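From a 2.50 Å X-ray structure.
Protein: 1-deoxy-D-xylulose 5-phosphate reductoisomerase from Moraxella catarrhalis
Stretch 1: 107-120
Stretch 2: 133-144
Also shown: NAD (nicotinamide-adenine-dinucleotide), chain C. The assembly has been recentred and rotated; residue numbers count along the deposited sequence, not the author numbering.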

# COMPACT_ATOMS: atom_id res chain seq x y z
N GLY A 107 23.58 -11.67 13.06
CA GLY A 107 24.57 -12.42 12.29
C GLY A 107 24.29 -13.90 12.18
O GLY A 107 23.15 -14.35 12.37
N ALA A 108 25.35 -14.66 11.92
CA ALA A 108 25.27 -16.10 11.77
C ALA A 108 24.98 -16.74 13.11
O ALA A 108 24.40 -17.82 13.17
CB ALA A 108 26.58 -16.63 11.22
N ALA A 109 25.35 -16.08 14.18
CA ALA A 109 25.09 -16.62 15.50
C ALA A 109 23.60 -16.99 15.70
O ALA A 109 23.28 -17.78 16.56
CB ALA A 109 25.56 -15.65 16.57
N GLY A 110 22.70 -16.45 14.89
CA GLY A 110 21.27 -16.72 15.05
C GLY A 110 20.71 -17.85 14.21
O GLY A 110 19.52 -18.16 14.27
N LEU A 111 21.56 -18.48 13.44
CA LEU A 111 21.13 -19.47 12.48
C LEU A 111 20.57 -20.76 13.10
O LEU A 111 19.49 -21.20 12.74
CB LEU A 111 22.29 -19.75 11.54
CG LEU A 111 22.29 -21.02 10.73
CD1 LEU A 111 20.98 -21.25 10.04
CD2 LEU A 111 23.42 -20.81 9.75
N SER A 112 21.28 -21.36 14.04
CA SER A 112 20.86 -22.65 14.56
C SER A 112 19.55 -22.58 15.33
O SER A 112 18.74 -23.46 15.22
CB SER A 112 21.95 -23.17 15.44
OG SER A 112 23.13 -22.45 15.06
N SER A 113 19.34 -21.53 16.09
CA SER A 113 18.09 -21.39 16.82
C SER A 113 16.94 -21.01 15.89
O SER A 113 15.79 -21.43 16.12
CB SER A 113 18.22 -20.37 17.93
OG SER A 113 18.90 -19.23 17.47
N THR A 114 17.23 -20.24 14.84
CA THR A 114 16.22 -20.01 13.83
C THR A 114 15.76 -21.33 13.22
O THR A 114 14.58 -21.56 13.11
CB THR A 114 16.69 -19.05 12.74
OG1 THR A 114 17.13 -17.83 13.35
CG2 THR A 114 15.55 -18.74 11.72
N LEU A 115 16.69 -22.22 12.89
CA LEU A 115 16.33 -23.52 12.38
C LEU A 115 15.58 -24.37 13.37
O LEU A 115 14.58 -25.00 13.01
CB LEU A 115 17.55 -24.31 11.97
CG LEU A 115 18.22 -23.88 10.68
CD1 LEU A 115 19.55 -24.59 10.57
CD2 LEU A 115 17.37 -24.22 9.49
N ALA A 116 16.08 -24.44 14.59
CA ALA A 116 15.38 -25.17 15.66
C ALA A 116 13.93 -24.73 15.75
O ALA A 116 13.02 -25.54 15.87
CB ALA A 116 16.08 -24.95 17.00
N ALA A 117 13.71 -23.42 15.69
CA ALA A 117 12.35 -22.88 15.69
C ALA A 117 11.56 -23.34 14.42
O ALA A 117 10.41 -23.76 14.51
CB ALA A 117 12.40 -21.36 15.81
N ALA A 118 12.16 -23.29 13.25
CA ALA A 118 11.47 -23.81 12.07
C ALA A 118 11.22 -25.31 12.22
O ALA A 118 10.12 -25.79 11.92
CB ALA A 118 12.23 -23.49 10.80
N GLY A 119 12.20 -26.03 12.77
CA GLY A 119 12.09 -27.48 12.97
C GLY A 119 10.97 -27.87 13.92
O GLY A 119 10.44 -28.98 13.84
N ALA A 120 10.63 -26.95 14.83
CA ALA A 120 9.67 -27.18 15.90
C ALA A 120 8.30 -26.68 15.52
O ALA A 120 7.34 -26.82 16.27
CB ALA A 120 10.13 -26.47 17.15
N VAL A 133 19.96 -15.15 4.48
CA VAL A 133 21.06 -14.97 3.54
C VAL A 133 21.97 -16.19 3.53
O VAL A 133 22.57 -16.52 2.52
CB VAL A 133 21.94 -13.78 3.92
CG1 VAL A 133 23.20 -13.71 3.10
CG2 VAL A 133 21.19 -12.47 3.79
N MET A 134 22.10 -16.86 4.67
CA MET A 134 22.99 -18.02 4.79
C MET A 134 22.35 -19.38 4.67
O MET A 134 23.02 -20.32 4.28
CB MET A 134 23.75 -17.95 6.10
CG MET A 134 24.62 -16.73 6.09
SD MET A 134 26.07 -16.99 7.08
CE MET A 134 25.23 -17.41 8.59
N ALA A 135 21.08 -19.50 5.00
CA ALA A 135 20.46 -20.80 5.03
C ALA A 135 19.02 -20.73 4.58
O ALA A 135 18.17 -21.48 5.05
CB ALA A 135 20.56 -21.37 6.43
N GLY A 136 18.77 -19.82 3.64
CA GLY A 136 17.44 -19.58 3.16
C GLY A 136 16.73 -20.85 2.74
O GLY A 136 15.65 -21.14 3.25
N ASP A 137 17.33 -21.64 1.85
CA ASP A 137 16.63 -22.82 1.35
C ASP A 137 16.33 -23.71 2.51
O ASP A 137 15.23 -24.23 2.63
CB ASP A 137 17.43 -23.63 0.32
CG ASP A 137 17.94 -22.79 -0.83
OD1 ASP A 137 17.13 -22.37 -1.71
OD2 ASP A 137 19.18 -22.58 -0.85
N LEU A 138 17.32 -23.89 3.37
CA LEU A 138 17.21 -24.84 4.48
C LEU A 138 16.15 -24.40 5.47
O LEU A 138 15.34 -25.22 5.90
CB LEU A 138 18.55 -25.00 5.19
CG LEU A 138 18.65 -26.00 6.34
CD1 LEU A 138 17.98 -27.32 6.00
CD2 LEU A 138 20.12 -26.21 6.69
N VAL A 139 16.14 -23.11 5.77
CA VAL A 139 15.18 -22.57 6.71
C VAL A 139 13.75 -22.70 6.18
O VAL A 139 12.85 -23.23 6.88
CB VAL A 139 15.51 -21.10 7.07
CG1 VAL A 139 14.43 -20.47 7.95
CG2 VAL A 139 16.84 -21.01 7.79
N ILE A 140 13.52 -22.21 4.97
CA ILE A 140 12.19 -22.25 4.36
C ILE A 140 11.71 -23.69 4.18
O ILE A 140 10.56 -24.03 4.53
CB ILE A 140 12.16 -21.58 2.98
CG1 ILE A 140 12.56 -20.09 3.02
CG2 ILE A 140 10.78 -21.74 2.35
CD1 ILE A 140 11.70 -19.24 3.91
N LYS A 141 12.58 -24.52 3.62
CA LYS A 141 12.23 -25.95 3.42
C LYS A 141 11.81 -26.52 4.75
O LYS A 141 10.74 -27.05 4.87
CB LYS A 141 13.39 -26.78 2.82
CG LYS A 141 13.64 -26.62 1.32
CD LYS A 141 14.70 -27.61 0.81
N THR A 142 12.67 -26.35 5.76
CA THR A 142 12.44 -26.89 7.11
C THR A 142 11.14 -26.37 7.72
O THR A 142 10.35 -27.14 8.29
CB THR A 142 13.63 -26.58 8.06
OG1 THR A 142 14.84 -27.16 7.52
CG2 THR A 142 13.34 -27.14 9.45
N ALA A 143 10.92 -25.07 7.58
CA ALA A 143 9.64 -24.44 7.99
C ALA A 143 8.42 -25.04 7.31
O ALA A 143 7.45 -25.43 7.99
CB ALA A 143 9.69 -22.94 7.77
N LYS A 144 8.47 -25.15 5.98
CA LYS A 144 7.36 -25.74 5.23
C LYS A 144 7.06 -27.15 5.68
O LYS A 144 5.91 -27.50 5.94
CB LYS A 144 7.59 -25.65 3.72
CG LYS A 144 7.25 -24.28 3.15
CD LYS A 144 7.31 -24.24 1.65
CE LYS A 144 7.26 -22.81 1.14
NZ LYS A 144 6.00 -22.14 1.57
PA NAD C . 21.99 -5.71 18.34
O1A NAD C . 23.44 -5.75 18.01
O2A NAD C . 21.35 -4.46 18.90
O5B NAD C . 21.53 -6.97 19.24
C5B NAD C . 21.83 -8.32 18.92
C4B NAD C . 21.24 -9.28 19.97
O4B NAD C . 21.75 -10.59 19.69
C3B NAD C . 21.62 -8.93 21.42
O3B NAD C . 20.55 -9.21 22.33
C2B NAD C . 22.80 -9.86 21.69
O2B NAD C . 22.84 -10.34 23.03
C1B NAD C . 22.60 -11.04 20.74
N9A NAD C . 23.91 -11.55 20.24
C8A NAD C . 24.90 -10.81 19.70
N7A NAD C . 25.96 -11.57 19.35
C5A NAD C . 25.66 -12.83 19.67
C6A NAD C . 26.40 -14.11 19.55
N6A NAD C . 27.66 -14.15 19.00
N1A NAD C . 25.75 -15.20 20.01
C2A NAD C . 24.50 -15.14 20.57
N3A NAD C . 23.78 -14.00 20.72
C4A NAD C . 24.32 -12.83 20.27
O3 NAD C . 21.24 -6.13 16.97
PN NAD C . 19.95 -5.46 16.25
O1N NAD C . 20.46 -4.18 15.64
O2N NAD C . 18.78 -5.57 17.20
O5D NAD C . 19.79 -6.57 15.09
C5D NAD C . 19.13 -7.81 15.32
C4D NAD C . 18.79 -8.48 13.99
O4D NAD C . 17.64 -7.90 13.38
C3D NAD C . 19.93 -8.32 13.00
O3D NAD C . 19.99 -9.51 12.23
C2D NAD C . 19.55 -7.11 12.18
O2D NAD C . 20.20 -7.12 10.90
C1D NAD C . 18.03 -7.23 12.16
N1N NAD C . 17.36 -5.93 12.03
C2N NAD C . 17.51 -4.97 12.98
C3N NAD C . 16.89 -3.71 12.83
C7N NAD C . 17.01 -2.62 13.87
O7N NAD C . 16.25 -1.68 13.85
N7N NAD C . 17.94 -2.70 14.83
C4N NAD C . 16.12 -3.47 11.71
C5N NAD C . 15.98 -4.47 10.78
C6N NAD C . 16.61 -5.70 10.94

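The two stretches meet as a pair of nearly parallel helices packed through small and mostly apolar side chains, with no hydrogen bond crossing between them. The axes of helices 111-120 and 133-144 run 22° apart in direction and approach to 7.8 Å, and the contact buries 467 Å² in total, counting both sides.

The spacing of the backbones narrows as far as A118 and A143. CA of A108 lies 7.6 Å from CA of M134, CA of L115 lies 5.9 Å from CA of V139, and CA of A118 lies just 4.5 Å from CA of A143. Where the backbones come closest, at A118 and A143, both side chains are single methyls; the wider spacings are bridged by M134, L111 and L115. At the wide end, M134 (m, t, m) points toward the first stretch and spans the gap with its terminal methyl: M134 CE sits a tight 3.1 Å from A108 CB and 4.0 Å from L111 CD2. L111, in the t, p rotamer, also places CD1 3.6 Å from A135 CB.

L115 occupies the middle. Its CA-to-CB bond points sideways, yet the m, t rotamer brings the tip nearer, so that L115 CD2 lies 3.8 Å from L138 CG and 3.7 Å from V139 CG2.

At the narrow end, A118 directs its single methyl toward the partner, with CB 3.8 Å from A143 N and 4.0 Å from A143 CB; alanine permits this close backbone approach. G119 N is 3.7 Å from T142 CG2, a backbone-to-methyl contact.

Both threonine hydroxyls are satisfied within their own stretches, and both side chains also turn a methyl to the partner. T142 OG1 donates to L138 O at 2.6 Å, and T114 OG1 donates to G110 O at 2.6 Å, while T114 CG2 reaches V139 CG1 at 4.3 Å. Cohesion between the stretches therefore rests on van der Waals packing and burial of apolar surface.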